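Local coordinates for protein 3-dehydroquinate dehydratase (Aquifex aeolicus, PDB 2EGZ) that probably catalyses the cis-dehydration of 3-dehydroquinate to 3-dehydroshikimate, the third step of the chorismate pathway, through a Schiff-base intermediate, at residues M1-L7 and A24-R30; D85-L91 and K109-S114; A147-V153 and S171-G176; E166-I170 and F186-Y192. All coordinates share one frame; numbering follows the deposited sequence.

Contact 1 of 4, residues M1-L7 and A24-R30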
loop_
_atom_site.group_PDB
_atom_site.type_symbol
_atom_site.label_atom_id
_atom_site.label_comp_id
_atom_site.label_asym_id
_atom_site.label_seq_id
_atom_site.Cartn_x
_atom_site.Cartn_y
_atom_site.Cartn_z
ATOM N N MET B 1 28.308 9.877 -5.453
ATOM C CA MET B 1 27.238 8.910 -5.095
ATOM C C MET B 1 27.722 7.479 -5.259
ATOM O O MET B 1 28.630 7.200 -6.043
ATOM C CB MET B 1 26.018 9.092 -5.992
ATOM C CG MET B 1 26.248 8.581 -7.395
ATOM S SD MET B 1 26.611 9.885 -8.554
ATOM C CE MET B 1 25.087 9.805 -9.526
ATOM N N LEU B 2 27.085 6.575 -4.531
ATOM C CA LEU B 2 27.418 5.162 -4.596
ATOM C C LEU B 2 26.589 4.532 -5.706
ATOM O O LEU B 2 25.453 4.937 -5.940
ATOM C CB LEU B 2 27.100 4.493 -3.260
ATOM C CG LEU B 2 27.881 5.056 -2.067
ATOM C CD1 LEU B 2 27.464 4.323 -0.795
ATOM C CD2 LEU B 2 29.376 4.911 -2.306
ATOM N N ILE B 3 27.163 3.544 -6.386
ATOM C CA ILE B 3 26.468 2.863 -7.472
ATOM C C ILE B 3 26.099 1.451 -7.057
ATOM O O ILE B 3 26.960 0.667 -6.641
ATOM C CB ILE B 3 27.339 2.780 -8.732
ATOM C CG1 ILE B 3 27.738 4.181 -9.185
ATOM C CG2 ILE B 3 26.573 2.068 -9.842
ATOM C CD1 ILE B 3 28.717 4.188 -10.345
ATOM N N ALA B 4 24.816 1.124 -7.178
ATOM C CA ALA B 4 24.335 -0.198 -6.806
ATOM C C ALA B 4 23.715 -0.924 -7.987
ATOM O O ALA B 4 23.152 -0.303 -8.884
ATOM C CB ALA B 4 23.308 -0.084 -5.689
ATOM N N VAL B 5 23.823 -2.246 -7.974
ATOM C CA VAL B 5 23.246 -3.065 -9.029
ATOM C C VAL B 5 22.480 -4.210 -8.382
ATOM O O VAL B 5 23.007 -4.909 -7.513
ATOM C CB VAL B 5 24.336 -3.641 -9.966
ATOM C CG1 VAL B 5 25.372 -4.402 -9.161
ATOM C CG2 VAL B 5 23.699 -4.548 -11.011
ATOM N N PRO B 6 21.204 -4.389 -8.760
ATOM C CA PRO B 6 20.398 -5.471 -8.194
ATOM C C PRO B 6 20.760 -6.793 -8.850
ATOM O O PRO B 6 21.099 -6.833 -10.032
ATOM C CB PRO B 6 18.976 -5.055 -8.536
ATOM C CG PRO B 6 19.155 -4.360 -9.856
ATOM C CD PRO B 6 20.364 -3.486 -9.567
ATOM N N LEU B 7 20.682 -7.870 -8.084
ATOM C CA LEU B 7 20.995 -9.187 -8.612
ATOM C C LEU B 7 20.142 -10.255 -7.953
ATOM O O LEU B 7 19.827 -10.165 -6.764
ATOM C CB LEU B 7 22.468 -9.536 -8.369
ATOM C CG LEU B 7 23.607 -8.769 -9.049
ATOM C CD1 LEU B 7 24.931 -9.364 -8.584
ATOM C CD2 LEU B 7 23.494 -8.860 -10.569
ATOM N N ALA B 24 30.853 -1.396 -9.493
ATOM C CA ALA B 24 29.741 -1.280 -8.558
ATOM C C ALA B 24 30.295 -1.116 -7.146
ATOM O O ALA B 24 31.314 -1.715 -6.804
ATOM C CB ALA B 24 28.862 -2.518 -8.627
ATOM N N ASP B 25 29.631 -0.298 -6.335
ATOM C CA ASP B 25 30.062 -0.089 -4.952
ATOM C C ASP B 25 29.206 -0.986 -4.083
ATOM O O ASP B 25 29.633 -1.455 -3.024
ATOM C CB ASP B 25 29.815 1.356 -4.512
ATOM C CG ASP B 25 30.602 2.356 -5.318
ATOM O OD1 ASP B 25 31.846 2.326 -5.227
ATOM O OD2 ASP B 25 29.977 3.170 -6.039
ATOM N N ILE B 26 27.983 -1.211 -4.551
ATOM C CA ILE B 26 27.008 -2.001 -3.821
ATOM C C ILE B 26 26.276 -3.019 -4.681
ATOM O O ILE B 26 26.013 -2.777 -5.855
ATOM C CB ILE B 26 25.921 -1.081 -3.222
ATOM C CG1 ILE B 26 26.552 -0.063 -2.276
ATOM C CG2 ILE B 26 24.858 -1.907 -2.528
ATOM C CD1 ILE B 26 25.586 1.022 -1.853
ATOM N N VAL B 27 25.951 -4.160 -4.083
ATOM C CA VAL B 27 25.163 -5.175 -4.764
ATOM C C VAL B 27 23.879 -5.274 -3.950
ATOM O O VAL B 27 23.916 -5.490 -2.736
ATOM C CB VAL B 27 25.844 -6.571 -4.785
ATOM C CG1 VAL B 27 24.816 -7.646 -5.145
ATOM C CG2 VAL B 27 26.966 -6.589 -5.811
ATOM N N GLU B 28 22.744 -5.078 -4.604
ATOM C CA GLU B 28 21.475 -5.193 -3.906
ATOM C C GLU B 28 20.934 -6.597 -4.129
ATOM O O GLU B 28 20.630 -6.977 -5.261
ATOM C CB GLU B 28 20.450 -4.184 -4.426
ATOM C CG GLU B 28 19.057 -4.407 -3.826
ATOM C CD GLU B 28 18.017 -3.424 -4.329
ATOM O OE1 GLU B 28 18.017 -3.133 -5.541
ATOM O OE2 GLU B 28 17.189 -2.956 -3.515
ATOM N N LEU B 29 20.824 -7.371 -3.059
ATOM C CA LEU B 29 20.293 -8.718 -3.190
ATOM C C LEU B 29 18.776 -8.623 -3.182
ATOM O O LEU B 29 18.173 -8.288 -2.165
ATOM C CB LEU B 29 20.763 -9.617 -2.039
ATOM C CG LEU B 29 22.196 -10.162 -2.076
ATOM C CD1 LEU B 29 23.182 -9.014 -2.026
ATOM C CD2 LEU B 29 22.419 -11.099 -0.897
ATOM N N ARG B 30 18.168 -8.881 -4.334
ATOM C CA ARG B 30 16.716 -8.851 -4.444
ATOM C C ARG B 30 16.254 -10.260 -4.105
ATOM O O ARG B 30 15.993 -11.073 -4.993
ATOM C CB ARG B 30 16.294 -8.469 -5.866
ATOM C CG ARG B 30 16.458 -6.985 -6.187
ATOM C CD ARG B 30 15.531 -6.136 -5.322
ATOM N NE ARG B 30 14.127 -6.489 -5.538
ATOM C CZ ARG B 30 13.359 -5.972 -6.492
ATOM N NH1 ARG B 30 13.850 -5.065 -7.326
ATOM N NH2 ARG B 30 12.105 -6.383 -6.627
#

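Contact 2 of 4, residues D85-L91 and K109-S114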
loop_
_atom_site.group_PDB
_atom_site.type_symbol
_atom_site.label_atom_id
_atom_site.label_comp_id
_atom_site.label_asym_id
_atom_site.label_seq_id
_atom_site.Cartn_x
_atom_site.Cartn_y
_atom_site.Cartn_z
ATOM N N ASP B 85 25.129 -4.140 5.000
ATOM C CA ASP B 85 25.446 -2.722 5.161
ATOM C C ASP B 85 24.176 -1.884 5.168
ATOM O O ASP B 85 24.069 -0.913 5.921
ATOM C CB ASP B 85 26.382 -2.269 4.045
ATOM C CG ASP B 85 27.641 -3.108 3.980
ATOM O OD1 ASP B 85 28.549 -2.897 4.820
ATOM O OD2 ASP B 85 27.710 -3.994 3.107
ATOM N N TYR B 86 23.222 -2.262 4.323
ATOM C CA TYR B 86 21.930 -1.578 4.240
ATOM C C TYR B 86 20.829 -2.626 4.181
ATOM O O TYR B 86 21.044 -3.744 3.709
ATOM C CB TYR B 86 21.781 -0.773 2.945
ATOM C CG TYR B 86 22.791 0.312 2.682
ATOM C CD1 TYR B 86 22.535 1.634 3.052
ATOM C CD2 TYR B 86 23.971 0.034 1.995
ATOM C CE1 TYR B 86 23.427 2.651 2.732
ATOM C CE2 TYR B 86 24.867 1.038 1.673
ATOM C CZ TYR B 86 24.590 2.343 2.038
ATOM O OH TYR B 86 25.461 3.348 1.685
ATOM N N THR B 87 19.650 -2.239 4.648
ATOM C CA THR B 87 18.462 -3.075 4.568
ATOM C C THR B 87 17.398 -2.138 4.004
ATOM O O THR B 87 17.209 -1.028 4.508
ATOM C CB THR B 87 17.995 -3.600 5.938
ATOM O OG1 THR B 87 18.904 -4.605 6.407
ATOM C CG2 THR B 87 16.600 -4.205 5.816
ATOM N N ASP B 88 16.738 -2.567 2.936
ATOM C CA ASP B 88 15.693 -1.763 2.312
ATOM C C ASP B 88 14.341 -2.364 2.680
ATOM O O ASP B 88 14.043 -3.499 2.313
ATOM C CB ASP B 88 15.866 -1.763 0.782
ATOM C CG ASP B 88 14.816 -0.918 0.065
ATOM O OD1 ASP B 88 13.644 -0.916 0.502
ATOM O OD2 ASP B 88 15.153 -0.268 -0.955
ATOM N N ILE B 89 13.539 -1.606 3.419
ATOM C CA ILE B 89 12.210 -2.056 3.815
ATOM C C ILE B 89 11.219 -1.025 3.274
ATOM O O ILE B 89 11.526 0.161 3.223
ATOM C CB ILE B 89 12.087 -2.159 5.359
ATOM C CG1 ILE B 89 10.704 -2.700 5.752
ATOM C CG2 ILE B 89 12.330 -0.803 5.993
ATOM C CD1 ILE B 89 10.436 -4.113 5.271
ATOM N N GLU B 90 10.044 -1.475 2.846
ATOM C CA GLU B 90 9.048 -0.549 2.308
ATOM C C GLU B 90 8.382 0.243 3.425
ATOM O O GLU B 90 8.108 -0.293 4.504
ATOM C CB GLU B 90 7.960 -1.296 1.532
ATOM C CG GLU B 90 8.437 -2.228 0.424
ATOM C CD GLU B 90 9.066 -3.504 0.952
ATOM O OE1 GLU B 90 8.729 -3.917 2.084
ATOM O OE2 GLU B 90 9.886 -4.102 0.223
ATOM N N LEU B 91 8.122 1.522 3.166
ATOM C CA LEU B 91 7.462 2.372 4.149
ATOM C C LEU B 91 6.091 1.769 4.440
ATOM O O LEU B 91 5.575 1.884 5.549
ATOM C CB LEU B 91 7.292 3.795 3.597
ATOM C CG LEU B 91 6.506 4.814 4.432
ATOM C CD1 LEU B 91 7.176 5.030 5.781
ATOM C CD2 LEU B 91 6.420 6.128 3.672
ATOM N N LYS B 109 24.395 -0.614 11.248
ATOM C CA LYS B 109 24.054 -0.671 9.832
ATOM C C LYS B 109 23.052 0.421 9.464
ATOM O O LYS B 109 22.620 1.183 10.330
ATOM C CB LYS B 109 23.489 -2.051 9.498
ATOM C CG LYS B 109 24.453 -3.185 9.815
ATOM C CD LYS B 109 25.757 -3.010 9.056
ATOM C CE LYS B 109 26.728 -4.155 9.304
ATOM N NZ LYS B 109 27.295 -4.134 10.676
ATOM N N LYS B 110 22.678 0.493 8.186
ATOM C CA LYS B 110 21.752 1.523 7.716
ATOM C C LYS B 110 20.426 0.989 7.202
ATOM O O LYS B 110 20.363 -0.087 6.610
ATOM C CB LYS B 110 22.403 2.357 6.607
ATOM C CG LYS B 110 23.658 3.094 7.035
ATOM C CD LYS B 110 24.221 3.930 5.893
ATOM C CE LYS B 110 25.408 4.765 6.361
ATOM N NZ LYS B 110 25.928 5.642 5.274
ATOM N N LEU B 111 19.369 1.766 7.415
ATOM C CA LEU B 111 18.043 1.373 6.969
ATOM C C LEU B 111 17.537 2.288 5.865
ATOM O O LEU B 111 17.522 3.511 6.016
ATOM C CB LEU B 111 17.052 1.415 8.135
ATOM C CG LEU B 111 15.654 0.845 7.862
ATOM C CD1 LEU B 111 15.769 -0.641 7.560
ATOM C CD2 LEU B 111 14.743 1.072 9.068
ATOM N N ILE B 112 17.145 1.691 4.748
ATOM C CA ILE B 112 16.579 2.455 3.648
ATOM C C ILE B 112 15.087 2.177 3.751
ATOM O O ILE B 112 14.687 1.032 3.912
ATOM C CB ILE B 112 17.083 1.960 2.278
ATOM C CG1 ILE B 112 18.555 2.339 2.088
ATOM C CG2 ILE B 112 16.231 2.550 1.165
ATOM C CD1 ILE B 112 19.159 1.754 0.820
ATOM N N ILE B 113 14.269 3.221 3.693
ATOM C CA ILE B 113 12.825 3.048 3.768
ATOM C C ILE B 113 12.294 3.544 2.439
ATOM O O ILE B 113 12.325 4.740 2.145
ATOM C CB ILE B 113 12.240 3.838 4.942
ATOM C CG1 ILE B 113 12.786 3.254 6.252
ATOM C CG2 ILE B 113 10.714 3.765 4.913
ATOM C CD1 ILE B 113 12.395 4.028 7.502
ATOM N N SER B 114 11.817 2.603 1.634
ATOM C CA SER B 114 11.363 2.902 0.287
ATOM C C SER B 114 9.875 2.997 -0.018
ATOM O O SER B 114 9.020 2.496 0.714
ATOM C CB SER B 114 11.975 1.876 -0.662
ATOM O OG SER B 114 11.544 0.571 -0.305
HETATM O O HOH W 1 24.751 5.859 2.117
#

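Contact 3 of 4, residues A147-V153 and S171-G176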
loop_
_atom_site.group_PDB
_atom_site.type_symbol
_atom_site.label_atom_id
_atom_site.label_comp_id
_atom_site.label_asym_id
_atom_site.label_seq_id
_atom_site.Cartn_x
_atom_site.Cartn_y
_atom_site.Cartn_z
ATOM N N ALA B 147 8.091 8.556 -14.186
ATOM C CA ALA B 147 7.868 9.892 -14.706
ATOM C C ALA B 147 7.130 9.722 -16.029
ATOM O O ALA B 147 7.511 8.895 -16.864
ATOM C CB ALA B 147 9.202 10.613 -14.924
ATOM N N ASN B 148 6.065 10.492 -16.213
ATOM C CA ASN B 148 5.287 10.420 -17.442
ATOM C C ASN B 148 5.520 11.667 -18.293
ATOM O O ASN B 148 4.815 11.913 -19.281
ATOM C CB ASN B 148 3.804 10.249 -17.104
ATOM C CG ASN B 148 3.504 8.888 -16.501
ATOM O OD1 ASN B 148 3.161 8.775 -15.323
ATOM N ND2 ASN B 148 3.649 7.842 -17.307
ATOM N N SER B 149 6.535 12.436 -17.905
ATOM C CA SER B 149 6.917 13.668 -18.591
ATOM C C SER B 149 8.218 14.165 -17.978
ATOM O O SER B 149 8.629 13.694 -16.918
ATOM C CB SER B 149 5.855 14.745 -18.385
ATOM O OG SER B 149 5.866 15.182 -17.036
ATOM N N TYR B 150 8.870 15.117 -18.636
ATOM C CA TYR B 150 10.107 15.658 -18.088
ATOM C C TYR B 150 9.755 16.485 -16.855
ATOM O O TYR B 150 10.526 16.551 -15.897
ATOM C CB TYR B 150 10.827 16.523 -19.126
ATOM C CG TYR B 150 11.502 15.723 -20.216
ATOM C CD1 TYR B 150 12.413 14.714 -19.902
ATOM C CD2 TYR B 150 11.251 15.988 -21.561
ATOM C CE1 TYR B 150 13.059 13.989 -20.900
ATOM C CE2 TYR B 150 11.890 15.269 -22.567
ATOM C CZ TYR B 150 12.794 14.274 -22.229
ATOM O OH TYR B 150 13.450 13.578 -23.219
ATOM N N GLU B 151 8.573 17.096 -16.878
ATOM C CA GLU B 151 8.100 17.907 -15.756
ATOM C C GLU B 151 8.065 17.073 -14.471
ATOM O O GLU B 151 8.350 17.580 -13.385
ATOM C CB GLU B 151 6.685 18.429 -16.029
ATOM C CG GLU B 151 6.402 18.854 -17.466
ATOM C CD GLU B 151 7.201 20.063 -17.899
ATOM O OE1 GLU B 151 7.271 21.036 -17.120
ATOM O OE2 GLU B 151 7.744 20.047 -19.027
ATOM N N ASP B 152 7.699 15.796 -14.596
ATOM C CA ASP B 152 7.622 14.898 -13.440
ATOM C C ASP B 152 8.995 14.680 -12.816
ATOM O O ASP B 152 9.113 14.478 -11.606
ATOM C CB ASP B 152 7.053 13.524 -13.832
ATOM C CG ASP B 152 5.540 13.514 -13.948
ATOM O OD1 ASP B 152 4.878 14.408 -13.373
ATOM O OD2 ASP B 152 5.011 12.586 -14.600
ATOM N N VAL B 153 10.028 14.699 -13.650
ATOM C CA VAL B 153 11.395 14.498 -13.174
ATOM C C VAL B 153 11.835 15.736 -12.410
ATOM O O VAL B 153 12.288 15.649 -11.274
ATOM C CB VAL B 153 12.369 14.270 -14.348
ATOM C CG1 VAL B 153 13.771 13.974 -13.817
ATOM C CG2 VAL B 153 11.870 13.127 -15.216
ATOM N N SER B 171 13.580 8.621 -10.776
ATOM C CA SER B 171 12.436 8.817 -11.660
ATOM C C SER B 171 12.606 7.678 -12.658
ATOM O O SER B 171 13.537 7.693 -13.467
ATOM C CB SER B 171 12.508 10.161 -12.393
ATOM O OG SER B 171 12.251 11.236 -11.512
ATOM N N MET B 172 11.729 6.680 -12.581
ATOM C CA MET B 172 11.803 5.528 -13.472
ATOM C C MET B 172 11.227 5.848 -14.849
ATOM O O MET B 172 10.481 6.817 -15.015
ATOM C CB MET B 172 11.061 4.332 -12.858
ATOM C CG MET B 172 11.618 3.861 -11.506
ATOM S SD MET B 172 10.796 2.390 -10.789
ATOM C CE MET B 172 9.167 3.076 -10.396
ATOM N N GLY B 173 11.586 5.038 -15.841
ATOM C CA GLY B 173 11.078 5.261 -17.182
ATOM C C GLY B 173 12.045 6.034 -18.051
ATOM O O GLY B 173 13.056 6.538 -17.564
ATOM N N ASP B 174 11.737 6.140 -19.339
ATOM C CA ASP B 174 12.617 6.849 -20.259
ATOM C C ASP B 174 12.793 8.322 -19.914
ATOM O O ASP B 174 13.895 8.864 -20.027
ATOM C CB ASP B 174 12.125 6.704 -21.706
ATOM C CG ASP B 174 10.635 6.952 -21.854
ATOM O OD1 ASP B 174 10.124 7.924 -21.257
ATOM O OD2 ASP B 174 9.975 6.179 -22.585
ATOM N N TYR B 175 11.712 8.969 -19.493
ATOM C CA TYR B 175 11.767 10.381 -19.130
ATOM C C TYR B 175 12.721 10.645 -17.969
ATOM O O TYR B 175 13.445 11.640 -17.967
ATOM C CB TYR B 175 10.371 10.879 -18.736
ATOM C CG TYR B 175 9.452 11.173 -19.901
ATOM C CD1 TYR B 175 9.720 12.224 -20.776
ATOM C CD2 TYR B 175 8.307 10.414 -20.118
ATOM C CE1 TYR B 175 8.862 12.516 -21.841
ATOM C CE2 TYR B 175 7.445 10.694 -21.176
ATOM C CZ TYR B 175 7.730 11.744 -22.032
ATOM O OH TYR B 175 6.879 12.018 -23.079
ATOM N N GLY B 176 12.722 9.748 -16.989
ATOM C CA GLY B 176 13.551 9.946 -15.812
ATOM C C GLY B 176 15.006 9.517 -15.831
ATOM O O GLY B 176 15.697 9.675 -14.825
HETATM O O HOH W 2 9.481 11.668 -11.317
#

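Contact 4 of 4, residues E166-I170 and F186-Y192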
loop_
_atom_site.group_PDB
_atom_site.type_symbol
_atom_site.label_atom_id
_atom_site.label_comp_id
_atom_site.label_asym_id
_atom_site.label_seq_id
_atom_site.Cartn_x
_atom_site.Cartn_y
_atom_site.Cartn_z
ATOM N N GLU B 166 19.864 13.253 3.528
ATOM C CA GLU B 166 20.296 12.397 2.442
ATOM C C GLU B 166 19.114 11.496 2.134
ATOM O O GLU B 166 18.351 11.113 3.028
ATOM C CB GLU B 166 21.538 11.585 2.821
ATOM C CG GLU B 166 21.396 10.656 4.001
ATOM C CD GLU B 166 22.718 9.992 4.339
ATOM O OE1 GLU B 166 23.707 10.726 4.552
ATOM O OE2 GLU B 166 22.775 8.745 4.390
ATOM N N LYS B 167 18.952 11.179 0.861
ATOM C CA LYS B 167 17.833 10.367 0.419
ATOM C C LYS B 167 18.246 9.668 -0.860
ATOM O O LYS B 167 19.395 9.779 -1.285
ATOM C CB LYS B 167 16.634 11.280 0.145
ATOM C CG LYS B 167 16.988 12.496 -0.730
ATOM C CD LYS B 167 15.819 13.477 -0.854
ATOM C CE LYS B 167 15.495 14.197 0.451
ATOM N NZ LYS B 167 16.428 15.332 0.753
ATOM N N ILE B 168 17.309 8.947 -1.462
ATOM C CA ILE B 168 17.549 8.242 -2.719
ATOM C C ILE B 168 16.369 8.592 -3.609
ATOM O O ILE B 168 15.220 8.293 -3.277
ATOM C CB ILE B 168 17.613 6.716 -2.504
ATOM C CG1 ILE B 168 18.822 6.376 -1.625
ATOM C CG2 ILE B 168 17.691 5.997 -3.854
ATOM C CD1 ILE B 168 18.800 4.947 -1.071
ATOM N N LEU B 169 16.656 9.241 -4.731
ATOM C CA LEU B 169 15.611 9.666 -5.651
ATOM C C LEU B 169 15.758 9.024 -7.009
ATOM O O LEU B 169 16.829 9.078 -7.611
ATOM C CB LEU B 169 15.664 11.181 -5.814
ATOM C CG LEU B 169 15.568 11.952 -4.498
ATOM C CD1 LEU B 169 15.824 13.425 -4.756
ATOM C CD2 LEU B 169 14.192 11.727 -3.884
ATOM N N ILE B 170 14.676 8.432 -7.502
ATOM C CA ILE B 170 14.715 7.789 -8.805
ATOM C C ILE B 170 13.440 8.027 -9.595
ATOM O O ILE B 170 12.348 7.702 -9.127
ATOM C CB ILE B 170 14.889 6.259 -8.675
ATOM C CG1 ILE B 170 16.152 5.942 -7.874
ATOM C CG2 ILE B 170 14.983 5.626 -10.056
ATOM C CD1 ILE B 170 16.242 4.509 -7.434
ATOM N N PHE B 186 20.865 16.734 -5.966
ATOM C CA PHE B 186 19.684 16.948 -5.143
ATOM C C PHE B 186 19.713 16.106 -3.863
ATOM O O PHE B 186 18.682 15.891 -3.225
ATOM C CB PHE B 186 18.435 16.637 -5.966
ATOM C CG PHE B 186 18.233 17.575 -7.117
ATOM C CD1 PHE B 186 17.538 18.767 -6.945
ATOM C CD2 PHE B 186 18.767 17.289 -8.364
ATOM C CE1 PHE B 186 17.378 19.658 -7.998
ATOM C CE2 PHE B 186 18.616 18.175 -9.426
ATOM C CZ PHE B 186 17.916 19.365 -9.239
ATOM N N GLY B 187 20.898 15.635 -3.488
ATOM C CA GLY B 187 21.026 14.847 -2.273
ATOM C C GLY B 187 20.827 13.342 -2.380
ATOM O O GLY B 187 20.799 12.658 -1.357
ATOM N N SER B 188 20.681 12.815 -3.591
ATOM C CA SER B 188 20.503 11.369 -3.766
ATOM C C SER B 188 21.882 10.734 -3.581
ATOM O O SER B 188 22.823 11.058 -4.305
ATOM C CB SER B 188 19.948 11.057 -5.158
ATOM O OG SER B 188 19.477 9.719 -5.220
ATOM N N VAL B 189 21.988 9.817 -2.622
ATOM C CA VAL B 189 23.265 9.192 -2.291
ATOM C C VAL B 189 23.612 7.875 -2.973
ATOM O O VAL B 189 24.777 7.463 -2.958
ATOM C CB VAL B 189 23.375 8.992 -0.767
ATOM C CG1 VAL B 189 23.341 10.346 -0.074
ATOM C CG2 VAL B 189 22.224 8.112 -0.267
ATOM N N ILE B 190 22.616 7.215 -3.555
ATOM C CA ILE B 190 22.830 5.946 -4.246
ATOM C C ILE B 190 22.045 5.945 -5.550
ATOM O O ILE B 190 20.911 6.431 -5.601
ATOM C CB ILE B 190 22.350 4.740 -3.390
ATOM C CG1 ILE B 190 23.148 4.661 -2.088
ATOM C CG2 ILE B 190 22.482 3.437 -4.188
ATOM C CD1 ILE B 190 22.590 3.646 -1.088
ATOM N N THR B 191 22.658 5.425 -6.608
ATOM C CA THR B 191 21.994 5.331 -7.900
ATOM C C THR B 191 22.009 3.846 -8.256
ATOM O O THR B 191 22.906 3.116 -7.843
ATOM C CB THR B 191 22.722 6.168 -8.984
ATOM O OG1 THR B 191 21.903 6.247 -10.160
ATOM C CG2 THR B 191 24.060 5.546 -9.340
ATOM N N TYR B 192 21.007 3.396 -8.999
ATOM C CA TYR B 192 20.897 1.984 -9.356
ATOM C C TYR B 192 21.068 1.758 -10.849
ATOM O O TYR B 192 20.463 2.452 -11.670
ATOM C CB TYR B 192 19.538 1.444 -8.899
ATOM C CG TYR B 192 19.336 1.522 -7.405
ATOM C CD1 TYR B 192 19.236 0.363 -6.635
ATOM C CD2 TYR B 192 19.266 2.757 -6.753
ATOM C CE1 TYR B 192 19.068 0.432 -5.242
ATOM C CE2 TYR B 192 19.100 2.837 -5.367
ATOM C CZ TYR B 192 19.002 1.672 -4.621
ATOM O OH TYR B 192 18.838 1.745 -3.256
HETATM O O HOH W 3 16.536 16.718 -1.923
#

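Contact 1 of 4, residues M1-L7 and A24-R30
With CG turned to the side of its own backbone N (chi1 -63°), Asp25 swings its carboxylate back to the start of strand 2-7, where OD2 takes the N-H of Ile3 at 2.9 Å on its anti lone pair, the bond being close to straight at 163°. The Leu2 and Asp25 side chains cross at about a right angle, with Leu2 CD2 4.1 Å from Asp25 CG. Ile3 O is gripped twice, by Asp25 N and Ile26 N, and from there a parallel ladder runs up strands 2-7 and 26-30, from Val5 N to Ile26 O as far as Arg30 N to Leu7 O. On one face Ala4 CB rests on Ile26 CB at 3.7 Å, and Pro6 CB meets Glu28 OE1, also at 3.7 Å. The opposite face brings Leu7 CD1 to Val27 CG1 at 3.8 Å. Glu28 is extended, chi1 173°, which carries its carboxylate from the ladder to Thr59 and the neighbourhood of the Schiff-base lysine, Lys142. The ladder holds Glu28 and Arg30, and with them Leu29 between, all predicted to bind substrate. Asp25 OD2 also forms a salt bridge with Arg213, tying strand 2-7 to helix 206-217; the paired arginine probably favours the ionised carboxylate.

Contact 2 of 4, residues D85-L91 and K109-S114
Strands 86-90 and 110-117, joined through helix 94-107, form a parallel beta-alpha-beta unit of the TIM-barrel wall, and the hydrogen bonds of their backbones alternate from Lys110 N to Asp85 O up to Leu91 N to Ser114 O. The bond from Ile112 N to Thr87 O is short, 2.7 Å, and nearly straight at 173°. On the face of Asp88 and Ser114 a side-chain bond is added close to the catalytic His116: Ser114 OG gives its proton to Asp88 OD1 at 2.7 Å, on the syn lone pair. In Asp88, CG swings to the far side from the backbone N (chi1 -179°), which turns the carboxylate to the serine and lays OD2 3.7 Å from Ile112 CG2. Toward the start of the two strands, the Tyr86 ring and the extended Lys110 chain run side by side in the same direction, with Tyr86 CE1 3.5 Å from Lys110 CD. A water in the ring plane is bonded to Tyr86 OH at 2.6 Å and weakly to Lys110 NZ. On the other face of the sheet, Ile89 CG2 packs on Leu111 CD1 at 3.8 Å. Here helices 94-107 and 73-80 cover Ile89, whereas Tyr86 and Asp88 adjoin strand 55-59.

Contact 3 of 4, residues A147-V153 and S171-G176
The Tyr175 ring carries most of the contact, wedged against the turn that leads into helix 150-160. Ser149 CA sits over the centre of one face, 3.6 Å from the ring centroid and 5° off its normal, a CH-pi contact. An edge of the same ring points into the face of Tyr150, a T-shaped pair with centroids 5.0 Å apart and planes at 89°, and Tyr175 CD1 lies over the centre of the Tyr150 ring. On the helix, Val153 CG2 reaches Gly176 CA at 3.6 Å; before it, Ala147 CB packs on Tyr175 CB. Ala147 N donates to Met172 O at 3.1 Å, extending the pairing of the strands. The turn is held in a second shell: Ser149, the N-cap of helix 150-160, accepts from Asp152 N through OG, and Asn148 N bonds to Asp152 OD2 at 2.8 Å. A water spans Asp152 O and Ser171 OG. Strand 140-146, helix 150-160 and strand 168-172 make a beta-alpha-beta unit, and this contact lies at the C-terminal ends of its strands, the side where TIM barrels carry their active sites.

Contact 4 of 4, residues E166-I170 and F186-Y192
Ile168 reaches across to residues 189-192 with both its branches. From CB, the CG1 branch first lies 4.1 Å from Val189 CG2, at about a right angle to that side chain, and then ends in CD1, 4.0 Å from Ile190 CD1 and close to Tyr192 OH. The other branch, CG2, meets the edge of the Tyr192 ring, 3.8 Å from CE2. Further along the strand Ile170 CD1 approaches Tyr192 CD2 at 3.6 Å. These side chains belong to the core of the TIM barrel where its last strand, 190-192, comes beside strand 168-172, closing the ring between it and strand 2-7; Tyr192 also makes a cation-pi contact with the Schiff-base lysine, Lys142. The backbones join at a single bridge: Lys167 N donates to Gly187 O, and Val189 N to Lys167 O at 2.9 Å. Ser188 continues the pairing with its side chain, since OG, anti to the backbone N (chi1 -166°), accepts from Leu169 N at 2.9 Å along an almost straight line, 174°. Just before strand 168-172, a water takes a hydrogen bond from Lys167 NZ and gives one to Phe186 O at 2.6 Å, while Lys167 NZ also bonds to Gly165 O.

Overall arrangement
Contacts 1, 2 and 4 are buried in the barrel, their centres about 13 Å from one another, whereas contact 3 is partly exposed at the rim, about 18 Å from the centre of the chain. Contacts 1 and 2 are regular parallel ladders; contact 4 has a single bridge and relies more on side chains, and contact 3 on aromatic packing and a helix cap. Strand 168-172 serves contacts 3 and 4, and strands 2-7 and 190-192 tie contact 1 to contact 4 by backbone bonds. Inside the barrel, Tyr86 of contact 2 touches Leu2 and Ile26 of contact 1 and Ile190 of contact 4, while Ile112 packs on Ile168.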